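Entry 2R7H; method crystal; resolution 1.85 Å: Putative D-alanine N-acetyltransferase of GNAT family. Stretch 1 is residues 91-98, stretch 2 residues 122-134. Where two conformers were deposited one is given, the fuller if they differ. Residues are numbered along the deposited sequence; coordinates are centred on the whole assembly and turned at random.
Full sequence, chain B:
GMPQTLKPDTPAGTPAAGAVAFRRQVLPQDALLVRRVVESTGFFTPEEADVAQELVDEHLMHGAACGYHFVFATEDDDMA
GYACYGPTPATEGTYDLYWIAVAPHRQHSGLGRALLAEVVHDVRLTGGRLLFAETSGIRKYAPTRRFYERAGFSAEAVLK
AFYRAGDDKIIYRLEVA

Stretch 1 (91-98) TEGTYDLY
Stretch 2 (122-134) DVRLTGGRLLFAE

Strands 94-98 and 130-134 run parallel, their axes 34° apart, in register T94-L130, Y95-L131 and D96-F132 (CA-CA 4.8 Å each); 684 Å² is buried, both sides summed. Extended backbones (phi/psi -132/152 at Y95, -108/144 at F132) allow the parallel ladder: Y95 N to L130 O 3.0 Å, F132 N to Y95 O 2.8 Å, L97 N to F132 O 2.7 Å. Just before strand 94-98, G93 O accepts from both R129 N (2.8 Å) and L130 N (3.1 Å). G93 (76/14) has the positive phi that favours glycine, and a CB would lie 3.0 Å from R129 NE.

R129 (m, t, m, chi4 104°) curls its sideways-starting chain back, so NE and NH2 clasp E92 O at 3.1 and 3.0 Å. E92 (t, m, chi3 -73°) adds a salt bridge, E92 OE2 to R129 NE 3.4 Å, whose hydrogen bond is weak.

Y95 (m, chi2 76°) lays its ring along the turn: V123 CG1 (chi1 t) sits over one face, 4.0 Å from the centroid, and Y95 OH reaches T126 OG1 (p) at 2.7 Å. G128 leaves room; a CB would lie 3.0 Å from Y95 CE1.

L97, L131 and A133 are buried on Y95's side of the sheet, where apolar branches pack: L131 (t, p) sends CD1 to Y95 CB (3.8 Å) and L97 CB (4.0 Å). T94, L130 and F132 are buried on the opposite face; T94 (m) sets CG2 3.4 Å from F132 CE2, at the ring edge (F132 m, chi2 -80°).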

# COMPACT_ATOMS: atom_id res chain seq x y z
N THR B 91 -0.50 2.78 -10.75
CA THR B 91 0.32 3.95 -11.06
C THR B 91 1.09 3.65 -12.34
O THR B 91 1.17 2.52 -12.75
CB THR B 91 1.39 4.21 -9.97
OG1 THR B 91 2.49 3.30 -10.11
CG2 THR B 91 0.79 4.17 -8.57
N GLU B 92 1.62 4.71 -12.96
CA GLU B 92 2.45 4.65 -14.18
C GLU B 92 3.83 5.11 -13.79
O GLU B 92 3.97 6.25 -13.42
CB GLU B 92 1.86 5.57 -15.30
CG GLU B 92 2.76 5.93 -16.56
CD GLU B 92 3.67 7.21 -16.42
OE1 GLU B 92 3.16 8.39 -16.45
OE2 GLU B 92 4.92 7.03 -16.38
N GLY B 93 4.82 4.24 -13.81
CA GLY B 93 6.19 4.66 -13.50
C GLY B 93 6.59 4.92 -12.06
O GLY B 93 7.64 5.54 -11.83
N THR B 94 5.77 4.49 -11.10
CA THR B 94 6.10 4.65 -9.68
C THR B 94 6.38 3.26 -9.13
O THR B 94 5.67 2.33 -9.46
CB THR B 94 5.00 5.34 -8.90
OG1 THR B 94 4.86 6.66 -9.42
CG2 THR B 94 5.37 5.51 -7.43
N TYR B 95 7.41 3.16 -8.31
CA TYR B 95 7.88 1.92 -7.70
C TYR B 95 8.10 2.10 -6.20
O TYR B 95 8.41 3.17 -5.75
CB TYR B 95 9.22 1.50 -8.35
CG TYR B 95 9.07 1.03 -9.77
CD1 TYR B 95 8.87 1.93 -10.82
CD2 TYR B 95 9.10 -0.32 -10.07
CE1 TYR B 95 8.66 1.48 -12.12
CE2 TYR B 95 8.89 -0.77 -11.34
CZ TYR B 95 8.69 0.13 -12.37
OH TYR B 95 8.50 -0.34 -13.64
N ASP B 96 7.95 1.01 -5.48
CA ASP B 96 8.23 0.98 -4.07
C ASP B 96 9.43 0.09 -3.75
O ASP B 96 9.51 -1.01 -4.25
CB ASP B 96 7.07 0.44 -3.28
CG ASP B 96 5.94 1.45 -3.17
OD1 ASP B 96 6.12 2.50 -2.54
OD2 ASP B 96 4.87 1.10 -3.63
N LEU B 97 10.37 0.62 -2.98
CA LEU B 97 11.49 -0.17 -2.47
C LEU B 97 10.94 -0.71 -1.14
O LEU B 97 10.69 0.06 -0.25
CB LEU B 97 12.74 0.71 -2.16
CG LEU B 97 13.96 -0.05 -1.56
CD1 LEU B 97 14.54 -1.17 -2.51
CD2 LEU B 97 15.04 1.01 -1.22
N TYR B 98 10.73 -2.02 -1.03
CA TYR B 98 10.18 -2.66 0.18
C TYR B 98 11.27 -2.67 1.27
O TYR B 98 11.03 -2.14 2.36
CB TYR B 98 9.48 -4.00 -0.18
CG TYR B 98 8.37 -3.78 -1.27
CD1 TYR B 98 7.33 -2.89 -1.04
CD2 TYR B 98 8.31 -4.52 -2.46
CE1 TYR B 98 6.32 -2.64 -1.99
CE2 TYR B 98 7.27 -4.28 -3.45
CZ TYR B 98 6.27 -3.33 -3.20
OH TYR B 98 5.19 -3.03 -4.10
N ASP B 122 17.40 -0.92 -12.57
CA ASP B 122 16.28 -1.73 -13.05
C ASP B 122 14.99 -0.98 -13.24
O ASP B 122 14.27 -1.25 -14.18
CB ASP B 122 16.03 -2.93 -12.15
CG ASP B 122 17.16 -3.89 -12.12
OD1 ASP B 122 18.16 -3.74 -12.87
OD2 ASP B 122 17.04 -4.85 -11.33
N VAL B 123 14.68 -0.09 -12.30
CA VAL B 123 13.50 0.75 -12.33
C VAL B 123 13.63 1.74 -13.50
O VAL B 123 12.66 1.98 -14.21
CB VAL B 123 13.28 1.48 -10.98
CG1 VAL B 123 12.29 2.60 -11.11
CG2 VAL B 123 12.84 0.47 -9.91
N ARG B 124 14.80 2.34 -13.67
CA ARG B 124 15.01 3.20 -14.83
C ARG B 124 14.75 2.45 -16.17
O ARG B 124 14.07 3.00 -17.05
CB ARG B 124 16.42 3.74 -14.86
CG ARG B 124 16.62 4.86 -13.93
CD ARG B 124 18.08 5.30 -13.81
NE ARG B 124 18.14 6.55 -13.03
CZ ARG B 124 19.24 7.09 -12.51
NH1 ARG B 124 20.43 6.45 -12.50
NH2 ARG B 124 19.12 8.25 -11.86
N LEU B 125 15.26 1.24 -16.30
CA LEU B 125 15.03 0.46 -17.55
C LEU B 125 13.61 0.16 -17.94
O LEU B 125 13.31 0.05 -19.12
CB LEU B 125 15.82 -0.86 -17.58
CG LEU B 125 17.24 -0.75 -18.13
CD1 LEU B 125 18.03 0.39 -17.48
CD2 LEU B 125 17.92 -2.09 -18.00
N THR B 126 12.73 0.03 -16.97
CA THR B 126 11.34 -0.27 -17.23
C THR B 126 10.53 0.99 -17.37
O THR B 126 9.32 0.91 -17.41
CB THR B 126 10.78 -1.17 -16.12
OG1 THR B 126 10.92 -0.52 -14.86
CG2 THR B 126 11.54 -2.46 -16.06
N GLY B 127 11.19 2.15 -17.44
CA GLY B 127 10.53 3.44 -17.61
C GLY B 127 10.09 4.15 -16.35
O GLY B 127 9.32 5.11 -16.43
N GLY B 128 10.61 3.75 -15.19
CA GLY B 128 10.21 4.37 -13.94
C GLY B 128 10.69 5.80 -13.77
O GLY B 128 11.77 6.16 -14.24
N ARG B 129 9.84 6.60 -13.12
CA ARG B 129 10.08 7.99 -12.80
C ARG B 129 10.42 8.16 -11.33
O ARG B 129 11.25 9.00 -11.01
CB ARG B 129 8.79 8.81 -13.03
CG ARG B 129 8.18 8.68 -14.42
CD ARG B 129 6.79 9.33 -14.56
NE ARG B 129 5.81 8.75 -13.64
CZ ARG B 129 5.37 9.31 -12.52
NH1 ARG B 129 5.76 10.52 -12.13
NH2 ARG B 129 4.49 8.67 -11.78
N LEU B 130 9.76 7.39 -10.45
CA LEU B 130 9.91 7.51 -8.99
C LEU B 130 10.12 6.23 -8.26
O LEU B 130 9.59 5.24 -8.65
CB LEU B 130 8.62 8.11 -8.42
CG LEU B 130 8.27 9.54 -8.87
CD1 LEU B 130 6.80 9.91 -8.49
CD2 LEU B 130 9.29 10.39 -8.24
N LEU B 131 10.90 6.30 -7.19
CA LEU B 131 11.12 5.15 -6.31
C LEU B 131 10.82 5.68 -4.93
O LEU B 131 11.45 6.66 -4.50
CB LEU B 131 12.55 4.62 -6.33
CG LEU B 131 12.86 3.42 -5.42
CD1 LEU B 131 11.98 2.24 -5.78
CD2 LEU B 131 14.35 3.00 -5.46
N PHE B 132 9.86 5.04 -4.26
CA PHE B 132 9.50 5.42 -2.92
C PHE B 132 9.96 4.38 -1.90
O PHE B 132 9.98 3.22 -2.19
CB PHE B 132 7.98 5.62 -2.78
CG PHE B 132 7.47 6.85 -3.44
CD1 PHE B 132 7.60 8.08 -2.81
CD2 PHE B 132 6.92 6.81 -4.70
CE1 PHE B 132 7.14 9.19 -3.42
CE2 PHE B 132 6.50 7.90 -5.31
CZ PHE B 132 6.58 9.12 -4.67
N ALA B 133 10.38 4.87 -0.73
CA ALA B 133 10.77 4.04 0.42
C ALA B 133 10.06 4.58 1.66
O ALA B 133 10.04 5.76 1.89
CB ALA B 133 12.31 4.00 0.64
N GLU B 134 9.55 3.70 2.49
CA GLU B 134 8.86 4.11 3.72
C GLU B 134 9.60 3.55 4.91
O GLU B 134 10.06 2.43 4.87
CB GLU B 134 7.45 3.52 3.75
CG GLU B 134 6.63 3.91 2.59
CD GLU B 134 5.21 3.41 2.68
OE1 GLU B 134 4.96 2.37 3.32
OE2 GLU B 134 4.35 4.06 2.08
O HOH W 1 7.64 2.02 -15.39